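PDB 6CAF: concanavalin B from Canavalia ensiformis, which may act as a carbohydrate-binding protein of jack bean seeds, built on the TIM-barrel fold of the family 18 chitinases. Local coordinates for residues F153-E161 against S192-A200; P242-A253 against Q281-N291. All coordinates share one frame; numbering follows the deposited sequence. Where two conformers were deposited one is given.

Interaction 1 (F153-E161 against S192-A200); sequences FDIQKPVDE and SPDEYLDNA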
loop_
_atom_site.group_PDB
_atom_site.type_symbol
_atom_site.label_atom_id
_atom_site.label_comp_id
_atom_site.label_asym_id
_atom_site.label_seq_id
_atom_site.Cartn_x
_atom_site.Cartn_y
_atom_site.Cartn_z
ATOM N N PHE A 153 1.579 -2.254 5.440
ATOM C CA PHE A 153 1.734 -3.667 5.762
ATOM C C PHE A 153 1.222 -4.516 4.595
ATOM O O PHE A 153 0.052 -4.917 4.564
ATOM C CB PHE A 153 0.935 -4.012 7.020
ATOM C CG PHE A 153 1.538 -3.598 8.332
ATOM C CD1 PHE A 153 1.921 -2.302 8.583
ATOM C CD2 PHE A 153 1.626 -4.536 9.352
ATOM C CE1 PHE A 153 2.412 -1.957 9.822
ATOM C CE2 PHE A 153 2.065 -4.179 10.595
ATOM C CZ PHE A 153 2.481 -2.899 10.826
ATOM N N ASP A 154 2.094 -4.838 3.645
ATOM C CA ASP A 154 1.692 -5.659 2.497
ATOM C C ASP A 154 2.071 -7.113 2.799
ATOM O O ASP A 154 2.967 -7.715 2.174
ATOM C CB ASP A 154 2.305 -5.148 1.190
ATOM C CG ASP A 154 1.609 -5.654 -0.034
ATOM O OD1 ASP A 154 0.793 -6.590 0.050
ATOM O OD2 ASP A 154 1.930 -5.138 -1.132
ATOM N N ILE A 155 1.408 -7.655 3.802
ATOM C CA ILE A 155 1.815 -8.918 4.375
ATOM C C ILE A 155 1.084 -10.036 3.653
ATOM O O ILE A 155 0.011 -10.479 4.062
ATOM C CB ILE A 155 1.584 -8.932 5.894
ATOM C CG1 ILE A 155 2.228 -7.696 6.577
ATOM C CG2 ILE A 155 2.061 -10.232 6.515
ATOM C CD1 ILE A 155 3.672 -7.477 6.244
ATOM N N GLN A 156 1.658 -10.460 2.536
ATOM C CA GLN A 156 0.981 -11.375 1.667
ATOM C C GLN A 156 1.601 -12.752 1.623
ATOM O O GLN A 156 0.937 -13.722 1.263
ATOM C CB GLN A 156 0.746 -10.781 0.275
ATOM C CG GLN A 156 1.803 -10.045 -0.395
ATOM C CD GLN A 156 1.508 -9.780 -1.824
ATOM O OE1 GLN A 156 1.654 -10.659 -2.652
ATOM N NE2 GLN A 156 1.055 -8.578 -2.122
ATOM N N LYS A 157 2.858 -12.828 2.020
ATOM C CA LYS A 157 3.628 -14.034 1.968
ATOM C C LYS A 157 4.695 -13.980 3.059
ATOM O O LYS A 157 5.885 -14.108 2.772
ATOM C CB LYS A 157 4.259 -14.181 0.565
ATOM C CG LYS A 157 4.884 -15.531 0.318
ATOM C CD LYS A 157 5.907 -15.532 -0.815
ATOM C CE LYS A 157 6.970 -14.436 -0.715
ATOM N NZ LYS A 157 7.638 -14.281 0.605
ATOM N N PRO A 158 4.268 -13.801 4.328
ATOM C CA PRO A 158 5.197 -13.837 5.426
ATOM C C PRO A 158 5.581 -15.246 5.773
ATOM O O PRO A 158 4.947 -16.192 5.319
ATOM C CB PRO A 158 4.410 -13.245 6.582
ATOM C CG PRO A 158 3.023 -13.766 6.307
ATOM C CD PRO A 158 2.886 -13.670 4.801
ATOM N N VAL A 159 6.596 -15.390 6.611
ATOM C CA VAL A 159 6.900 -16.712 7.122
ATOM C C VAL A 159 5.628 -17.252 7.765
ATOM O O VAL A 159 5.153 -18.351 7.433
ATOM C CB VAL A 159 8.027 -16.659 8.159
ATOM C CG1 VAL A 159 8.227 -18.038 8.781
ATOM C CG2 VAL A 159 9.324 -16.130 7.539
ATOM N N ASP A 160 5.069 -16.470 8.685
ATOM C CA ASP A 160 3.739 -16.789 9.224
ATOM C C ASP A 160 2.955 -15.609 9.725
ATOM O O ASP A 160 3.295 -14.475 9.449
ATOM C CB ASP A 160 3.790 -17.873 10.291
ATOM C CG ASP A 160 4.173 -17.364 11.676
ATOM O OD1 ASP A 160 4.124 -16.143 11.994
ATOM O OD2 ASP A 160 4.471 -18.253 12.505
ATOM N N GLU A 161 1.891 -15.887 10.463
ATOM C CA GLU A 161 0.851 -14.918 10.675
ATOM C C GLU A 161 0.966 -14.230 12.001
ATOM O O GLU A 161 0.203 -13.322 12.251
ATOM C CB GLU A 161 -0.547 -15.544 10.541
ATOM C CG GLU A 161 -1.228 -16.018 11.796
ATOM C CD GLU A 161 -0.837 -17.419 12.105
ATOM O OE1 GLU A 161 0.207 -17.858 11.558
ATOM O OE2 GLU A 161 -1.550 -18.095 12.869
ATOM N N SER A 192 -12.141 -12.018 3.444
ATOM C CA SER A 192 -12.151 -11.745 4.861
ATOM C C SER A 192 -12.675 -12.958 5.612
ATOM O O SER A 192 -13.635 -13.566 5.172
ATOM C CB SER A 192 -13.059 -10.551 5.161
ATOM O OG SER A 192 -13.129 -10.286 6.536
ATOM N N PRO A 193 -12.042 -13.354 6.706
ATOM C CA PRO A 193 -10.886 -12.696 7.339
ATOM C C PRO A 193 -9.571 -13.041 6.656
ATOM O O PRO A 193 -9.367 -14.160 6.198
ATOM C CB PRO A 193 -10.907 -13.309 8.744
ATOM C CG PRO A 193 -11.498 -14.687 8.537
ATOM C CD PRO A 193 -12.573 -14.457 7.525
ATOM N N ASP A 194 -8.665 -12.092 6.606
ATOM C CA ASP A 194 -7.373 -12.336 5.994
ATOM C C ASP A 194 -6.553 -13.278 6.858
ATOM O O ASP A 194 -6.450 -13.094 8.063
ATOM C CB ASP A 194 -6.601 -11.040 5.781
ATOM C CG ASP A 194 -5.348 -11.246 4.975
ATOM O OD1 ASP A 194 -5.467 -11.346 3.737
ATOM O OD2 ASP A 194 -4.262 -11.304 5.571
ATOM N N GLU A 195 -5.863 -14.213 6.227
ATOM C CA GLU A 195 -5.080 -15.216 6.973
ATOM C C GLU A 195 -3.926 -14.633 7.763
ATOM O O GLU A 195 -3.540 -15.183 8.794
ATOM C CB GLU A 195 -4.526 -16.268 5.995
ATOM C CG GLU A 195 -3.224 -16.963 6.399
ATOM C CD GLU A 195 -2.860 -18.143 5.502
ATOM O OE1 GLU A 195 -3.066 -18.050 4.261
ATOM O OE2 GLU A 195 -2.363 -19.171 6.045
ATOM N N TYR A 196 -3.365 -13.532 7.285
ATOM C CA TYR A 196 -2.195 -12.956 7.918
ATOM C C TYR A 196 -2.461 -11.707 8.725
ATOM O O TYR A 196 -1.806 -11.476 9.743
ATOM C CB TYR A 196 -1.106 -12.674 6.879
ATOM C CG TYR A 196 -0.724 -13.881 6.111
ATOM C CD1 TYR A 196 -0.132 -14.958 6.745
ATOM C CD2 TYR A 196 -0.913 -13.946 4.736
ATOM C CE1 TYR A 196 0.223 -16.099 6.040
ATOM C CE2 TYR A 196 -0.565 -15.076 4.016
ATOM C CZ TYR A 196 0.011 -16.149 4.677
ATOM O OH TYR A 196 0.399 -17.261 3.983
ATOM N N LEU A 197 -3.413 -10.893 8.257
ATOM C CA LEU A 197 -3.611 -9.575 8.801
ATOM C C LEU A 197 -4.879 -9.419 9.620
ATOM O O LEU A 197 -5.125 -8.321 10.122
ATOM C CB LEU A 197 -3.594 -8.544 7.669
ATOM C CG LEU A 197 -2.213 -8.226 7.100
ATOM C CD1 LEU A 197 -2.347 -7.498 5.769
ATOM C CD2 LEU A 197 -1.420 -7.423 8.108
ATOM N N ASP A 198 -5.696 -10.455 9.793
ATOM C CA ASP A 198 -6.948 -10.230 10.503
ATOM C C ASP A 198 -6.744 -9.687 11.913
ATOM O O ASP A 198 -7.417 -8.743 12.318
ATOM C CB ASP A 198 -7.859 -11.443 10.546
ATOM C CG ASP A 198 -9.300 -11.074 10.953
ATOM O OD1 ASP A 198 -9.900 -10.186 10.330
ATOM O OD2 ASP A 198 -9.803 -11.672 11.913
ATOM N N ASN A 199 -5.847 -10.299 12.688
ATOM C CA ASN A 199 -5.657 -9.802 14.057
ATOM C C ASN A 199 -5.183 -8.347 14.037
ATOM O O ASN A 199 -5.642 -7.519 14.840
ATOM C CB ASN A 199 -4.671 -10.650 14.844
ATOM C CG ASN A 199 -5.253 -11.940 15.297
ATOM O OD1 ASN A 199 -6.450 -12.126 15.346
ATOM N ND2 ASN A 199 -4.384 -12.816 15.727
ATOM N N ALA A 200 -4.253 -8.025 13.140
ATOM C CA ALA A 200 -3.820 -6.634 13.049
ATOM C C ALA A 200 -4.992 -5.713 12.691
ATOM O O ALA A 200 -5.158 -4.639 13.288
ATOM C CB ALA A 200 -2.683 -6.509 12.052
HETATM O O HOH W 1 -2.613 -10.677 3.265
HETATM O O HOH W 2 3.410 -17.114 3.413
#
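The backbones of Glu-161 and Tyr-196 come closest, 4.6 Å between their CA atoms, where the chain leaving strand 150-154 passes the irregular turn leading into helix 198-202; the two segments do not pair as strands. Tyr-196 carries the contact. Pro-158 comes in over one face of its ring, Pro-158 CD 3.5 Å from the Tyr-196 centroid and almost on the normal, a CH-pi contact. The aliphatic CG of Glu-195 lies over the opposite face, so the ring is sandwiched, while CB of Glu-161 meets its edge at CD1. With CG of Tyr-196 anti to its carbonyl carbon (chi1 -56°), the ring reaches over to the 156-158 backbone, and Tyr-196 CB packs 4.0 Å from Ile-155 CG2. Leu-197 extends the greasy patch: its CD2 meets CG1 of Ile-155 and CB of Phe-153, and its CD1 approaches the Phe-153 carbonyl.

Polar links run through two waters. One lies 2.7 Å from Ile-155 O and 2.9 Å from Asp-194 OD2 and bridges the two segments. The other donates to Pro-158 O and hydrogen-bonds to the Tyr-196 hydroxyl. Asp-194 OD2 also accepts from two backbone nitrogens: an Asx turn through Tyr-196 N, met from above the carboxylate plane, extended to an Asx motif by Leu-197 N on the anti lone pair, holds the backbone that presents both side chains. Putting an alanine at Tyr-196 would probably uncover the Pro-158 ring, open a gap beside Ile-155 and leave the water on Pro-158 O without its hydroxyl partner. Trp-164 of helix 164-178 and Tyr-115 of strand 114-115 also touch Ile-155 and Pro-158. The direct contact between these two loops at the C-terminal end of the barrel strands is thus apolar and aromatic, with water carrying the hydrogen bonding from one to the other.

Interaction 2 (P242-A253 against Q281-N291); sequences PRDKNLFLELPA and QTRYAGIALWN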
loop_
_atom_site.group_PDB
_atom_site.type_symbol
_atom_site.label_atom_id
_atom_site.label_comp_id
_atom_site.label_asym_id
_atom_site.label_seq_id
_atom_site.Cartn_x
_atom_site.Cartn_y
_atom_site.Cartn_z
ATOM N N PRO A 242 -12.595 1.858 12.348
ATOM C CA PRO A 242 -13.894 2.541 12.418
ATOM C C PRO A 242 -14.548 2.719 11.070
ATOM O O PRO A 242 -13.932 2.424 10.032
ATOM C CB PRO A 242 -13.517 3.898 13.017
ATOM C CG PRO A 242 -12.144 4.140 12.505
ATOM C CD PRO A 242 -11.482 2.797 12.477
ATOM N N ARG A 243 -15.776 3.230 11.068
ATOM C CA ARG A 243 -16.548 3.374 9.838
ATOM C C ARG A 243 -16.242 4.724 9.160
ATOM O O ARG A 243 -17.122 5.531 8.878
ATOM C CB ARG A 243 -18.044 3.203 10.109
ATOM C CG ARG A 243 -18.461 1.937 10.868
ATOM C CD ARG A 243 -17.818 0.628 10.424
ATOM N NE ARG A 243 -18.625 -0.528 10.829
ATOM C CZ ARG A 243 -18.198 -1.779 10.897
ATOM N NH1 ARG A 243 -16.960 -2.067 10.629
ATOM N NH2 ARG A 243 -19.027 -2.762 11.219
ATOM N N ASP A 244 -14.979 4.914 8.852
ATOM C CA ASP A 244 -14.468 6.124 8.230
ATOM C C ASP A 244 -14.197 5.859 6.738
ATOM O O ASP A 244 -14.334 4.742 6.240
ATOM C CB ASP A 244 -13.155 6.551 8.930
ATOM C CG ASP A 244 -13.331 7.069 10.338
ATOM O OD1 ASP A 244 -14.449 7.415 10.767
ATOM O OD2 ASP A 244 -12.294 7.160 11.033
ATOM N N LYS A 245 -13.751 6.884 6.036
ATOM C CA LYS A 245 -13.387 6.752 4.647
ATOM C C LYS A 245 -12.003 6.164 4.560
ATOM O O LYS A 245 -11.027 6.869 4.329
ATOM C CB LYS A 245 -13.462 8.114 3.989
ATOM C CG LYS A 245 -13.549 8.113 2.500
ATOM C CD LYS A 245 -14.096 9.411 1.883
ATOM C CE LYS A 245 -15.570 9.579 2.218
ATOM N NZ LYS A 245 -16.289 10.478 1.279
ATOM N N ASN A 246 -11.930 4.857 4.770
ATOM C CA ASN A 246 -10.655 4.203 5.004
ATOM C C ASN A 246 -10.425 2.962 4.156
ATOM O O ASN A 246 -9.425 2.294 4.380
ATOM C CB ASN A 246 -10.460 3.888 6.485
ATOM C CG ASN A 246 -11.567 3.041 7.087
ATOM O OD1 ASN A 246 -12.387 2.455 6.390
ATOM N ND2 ASN A 246 -11.574 2.968 8.435
ATOM N N LEU A 247 -11.315 2.702 3.191
ATOM C CA LEU A 247 -11.226 1.506 2.365
ATOM C C LEU A 247 -10.886 1.862 0.932
ATOM O O LEU A 247 -11.510 2.731 0.318
ATOM C CB LEU A 247 -12.506 0.710 2.382
ATOM C CG LEU A 247 -12.984 0.167 3.687
ATOM C CD1 LEU A 247 -14.249 -0.652 3.460
ATOM C CD2 LEU A 247 -11.909 -0.656 4.322
ATOM N N PHE A 248 -9.885 1.161 0.417
ATOM C CA PHE A 248 -9.470 1.316 -0.949
ATOM C C PHE A 248 -9.550 -0.022 -1.659
ATOM O O PHE A 248 -9.344 -1.067 -1.023
ATOM C CB PHE A 248 -8.013 1.745 -1.045
ATOM C CG PHE A 248 -7.688 3.095 -0.498
ATOM C CD1 PHE A 248 -7.622 3.311 0.865
ATOM C CD2 PHE A 248 -7.354 4.147 -1.361
ATOM C CE1 PHE A 248 -7.241 4.537 1.367
ATOM C CE2 PHE A 248 -7.000 5.389 -0.856
ATOM C CZ PHE A 248 -6.918 5.561 0.518
ATOM N N LEU A 249 -9.791 0.015 -2.971
ATOM C CA LEU A 249 -9.626 -1.181 -3.795
ATOM C C LEU A 249 -8.224 -1.201 -4.362
ATOM O O LEU A 249 -7.844 -0.292 -5.121
ATOM C CB LEU A 249 -10.589 -1.216 -4.978
ATOM C CG LEU A 249 -12.065 -1.208 -4.642
ATOM C CD1 LEU A 249 -12.582 0.227 -4.574
ATOM C CD2 LEU A 249 -12.837 -1.949 -5.723
ATOM N N GLU A 250 -7.444 -2.235 -4.040
ATOM C CA GLU A 250 -6.164 -2.449 -4.702
ATOM C C GLU A 250 -6.399 -3.369 -5.888
ATOM O O GLU A 250 -6.982 -4.448 -5.742
ATOM C CB GLU A 250 -5.098 -3.019 -3.779
ATOM C CG GLU A 250 -3.793 -3.200 -4.500
ATOM C CD GLU A 250 -2.677 -3.662 -3.611
ATOM O OE1 GLU A 250 -2.534 -3.056 -2.531
ATOM O OE2 GLU A 250 -1.881 -4.532 -4.030
ATOM N N LEU A 251 -5.953 -2.900 -7.045
ATOM C CA LEU A 251 -6.259 -3.533 -8.315
ATOM C C LEU A 251 -4.994 -3.609 -9.156
ATOM O O LEU A 251 -4.074 -2.788 -9.015
ATOM C CB LEU A 251 -7.273 -2.664 -9.060
ATOM C CG LEU A 251 -8.652 -2.540 -8.395
ATOM C CD1 LEU A 251 -9.485 -1.478 -9.095
ATOM C CD2 LEU A 251 -9.316 -3.890 -8.355
ATOM N N PRO A 252 -4.960 -4.571 -10.078
ATOM C CA PRO A 252 -3.841 -4.622 -11.008
ATOM C C PRO A 252 -4.026 -3.594 -12.109
ATOM O O PRO A 252 -5.136 -3.397 -12.593
ATOM C CB PRO A 252 -3.925 -6.038 -11.576
ATOM C CG PRO A 252 -5.343 -6.420 -11.446
ATOM C CD PRO A 252 -5.928 -5.655 -10.308
ATOM N N ALA A 253 -2.933 -2.962 -12.530
ATOM C CA ALA A 253 -3.063 -1.909 -13.538
ATOM C C ALA A 253 -2.984 -2.420 -14.957
ATOM O O ALA A 253 -3.129 -1.636 -15.884
ATOM C CB ALA A 253 -2.046 -0.809 -13.309
ATOM N N GLN A 281 -20.443 6.174 -0.110
ATOM C CA GLN A 281 -20.325 7.554 0.281
ATOM C C GLN A 281 -19.608 7.793 1.607
ATOM O O GLN A 281 -19.170 8.906 1.854
ATOM C CB GLN A 281 -21.711 8.225 0.301
ATOM C CG GLN A 281 -22.424 8.217 -1.056
ATOM C CD GLN A 281 -21.619 8.871 -2.178
ATOM O OE1 GLN A 281 -20.833 9.799 -1.955
ATOM N NE2 GLN A 281 -21.837 8.401 -3.401
ATOM N N THR A 282 -19.514 6.770 2.450
ATOM C CA THR A 282 -18.856 6.923 3.721
ATOM C C THR A 282 -17.568 6.128 3.875
ATOM O O THR A 282 -16.767 6.481 4.704
ATOM C CB THR A 282 -19.771 6.564 4.893
ATOM O OG1 THR A 282 -20.267 5.238 4.715
ATOM C CG2 THR A 282 -20.955 7.535 4.953
ATOM N N ARG A 283 -17.353 5.080 3.079
ATOM C CA ARG A 283 -16.220 4.198 3.307
ATOM C C ARG A 283 -15.175 4.229 2.205
ATOM O O ARG A 283 -14.038 3.871 2.447
ATOM C CB ARG A 283 -16.675 2.755 3.526
ATOM C CG ARG A 283 -17.629 2.602 4.689
ATOM C CD ARG A 283 -17.067 3.046 6.027
ATOM N NE ARG A 283 -15.817 2.399 6.356
ATOM C CZ ARG A 283 -15.735 1.180 6.888
ATOM N NH1 ARG A 283 -16.831 0.472 7.146
ATOM N NH2 ARG A 283 -14.548 0.649 7.145
ATOM N N TYR A 284 -15.572 4.579 0.969
ATOM C CA TYR A 284 -14.665 4.478 -0.162
ATOM C C TYR A 284 -13.703 5.666 -0.205
ATOM O O TYR A 284 -14.128 6.833 -0.302
ATOM C CB TYR A 284 -15.456 4.417 -1.457
ATOM C CG TYR A 284 -14.658 4.600 -2.709
ATOM C CD1 TYR A 284 -13.878 3.589 -3.228
ATOM C CD2 TYR A 284 -14.672 5.800 -3.376
ATOM C CE1 TYR A 284 -13.121 3.778 -4.375
ATOM C CE2 TYR A 284 -13.924 6.002 -4.514
ATOM C CZ TYR A 284 -13.167 4.993 -5.019
ATOM O OH TYR A 284 -12.415 5.166 -6.155
ATOM N N ALA A 285 -12.403 5.360 -0.180
ATOM C CA ALA A 285 -11.367 6.358 -0.248
ATOM C C ALA A 285 -10.677 6.447 -1.604
ATOM O O ALA A 285 -10.100 7.486 -1.956
ATOM C CB ALA A 285 -10.326 6.091 0.827
ATOM N N GLY A 286 -10.680 5.356 -2.364
ATOM C CA GLY A 286 -9.964 5.374 -3.633
ATOM C C GLY A 286 -9.459 4.006 -4.006
ATOM O O GLY A 286 -10.013 2.966 -3.605
ATOM N N ILE A 287 -8.404 4.020 -4.811
ATOM C CA ILE A 287 -7.859 2.808 -5.346
ATOM C C ILE A 287 -6.343 2.812 -5.203
ATOM O O ILE A 287 -5.721 3.880 -5.100
ATOM C CB ILE A 287 -8.237 2.596 -6.820
ATOM C CG1 ILE A 287 -7.653 3.645 -7.717
ATOM C CG2 ILE A 287 -9.756 2.508 -6.989
ATOM C CD1 ILE A 287 -7.885 3.394 -9.204
ATOM N N ALA A 288 -5.763 1.616 -5.187
ATOM C CA ALA A 288 -4.330 1.450 -5.314
ATOM C C ALA A 288 -4.042 0.600 -6.523
ATOM O O ALA A 288 -4.789 -0.323 -6.820
ATOM C CB ALA A 288 -3.720 0.781 -4.081
ATOM N N LEU A 289 -2.945 0.912 -7.202
ATOM C CA LEU A 289 -2.567 0.186 -8.403
ATOM C C LEU A 289 -1.242 -0.555 -8.226
ATOM O O LEU A 289 -0.195 0.048 -7.911
ATOM C CB LEU A 289 -2.483 1.131 -9.590
ATOM C CG LEU A 289 -3.819 1.767 -9.967
ATOM C CD1 LEU A 289 -3.650 2.853 -11.017
ATOM C CD2 LEU A 289 -4.806 0.737 -10.425
ATOM N N TRP A 290 -1.332 -1.871 -8.451
ATOM C CA TRP A 290 -0.175 -2.731 -8.581
ATOM C C TRP A 290 0.102 -2.836 -10.084
ATOM O O TRP A 290 -0.705 -3.458 -10.788
ATOM C CB TRP A 290 -0.455 -4.129 -7.985
ATOM C CG TRP A 290 0.685 -5.048 -8.218
ATOM C CD1 TRP A 290 0.733 -6.052 -9.116
ATOM C CD2 TRP A 290 1.987 -4.949 -7.641
ATOM N NE1 TRP A 290 2.015 -6.612 -9.139
ATOM C CE2 TRP A 290 2.788 -5.967 -8.208
ATOM C CE3 TRP A 290 2.533 -4.170 -6.617
ATOM C CZ2 TRP A 290 4.131 -6.159 -7.842
ATOM C CZ3 TRP A 290 3.875 -4.369 -6.253
ATOM C CH2 TRP A 290 4.654 -5.352 -6.851
ATOM N N ASN A 291 1.166 -2.239 -10.633
ATOM C CA ASN A 291 2.157 -1.372 -10.018
ATOM C C ASN A 291 2.458 -0.221 -10.996
ATOM O O ASN A 291 1.779 -0.060 -12.031
ATOM C CB ASN A 291 3.411 -2.154 -9.666
ATOM C CG ASN A 291 4.074 -2.763 -10.892
ATOM O OD1 ASN A 291 3.590 -2.671 -12.016
ATOM N ND2 ASN A 291 5.229 -3.363 -10.673
HETATM O O HOH W 3 -16.546 8.074 -0.436
HETATM O O HOH W 4 -18.817 11.108 -0.143
#
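Strands 247-252 and 284-290 run parallel, at 23°, and trade backbone bonds in a ladder: Leu-247 N gives to Arg-283 O, Ala-285 N to Leu-247 O, then, the register skipping Ala-285, Leu-249 N to Gly-286 O, Ala-288 N to Leu-249 O (2.8 Å), Leu-251 N to Ala-288 O, Trp-290 N to Leu-251 O, and Ala-253 N to Trp-290 O.

Arg-283, bent at chi2 and chi3, curls its guanidinium back onto the 242-246 loop. Arg-283 NH2 gives a bond of 2.9 Å to a lone pair of Asn-246 OD1, in the guanidinium plane, and its NE donates to Asp-244 O (2.8 Å). Thr-237 O takes NH1, and Val-240 O shares NH2; Leu-247 CD1 and Arg-243 CA lie over opposite faces. Asn-246 ND2 donates a hydrogen bond to Pro-242 O. Lys-245 NZ gives a weak bond to Gln-281 O and a firmer one to a water on Tyr-284 O. Both carboxylate oxygens of Glu-250 are hydrogen-bonded, OE1 to the Tyr-35 hydroxyl and OE2 to that of Tyr-214.

Ala-285 CB sits over the Phe-248 ring. These are neighbouring strands of the family 18 TIM barrel, between strands 208-212 and 31-36, with Trp-233 of helix 227-239 packed outside on Leu-247, Leu-249 and Tyr-284.

From the N terminus, strand 150-154 leads into segment 153-161; helix 164-178 and strand 183-186 follow before segment 192-200 returns to close interaction 1. The chain then runs through helix 198-202, strand 208-212 and helix 227-239 to segment 242-253, and helix 266-273 lies within the loop that 281-291 closes as interaction 2. The two loops follow in series, neither nested nor crossed. The centres of the two contacts lie about 18 Å apart, their nearest atoms about 5 Å, without touching. Both reach the same curled parallel sheet: interaction 1 through the end of strand 150-154 and the loops beyond it, interaction 2 by pairing two of its strands, 284-290 in turn lying beside strand 31-36 to bring the barrel round to its beginning.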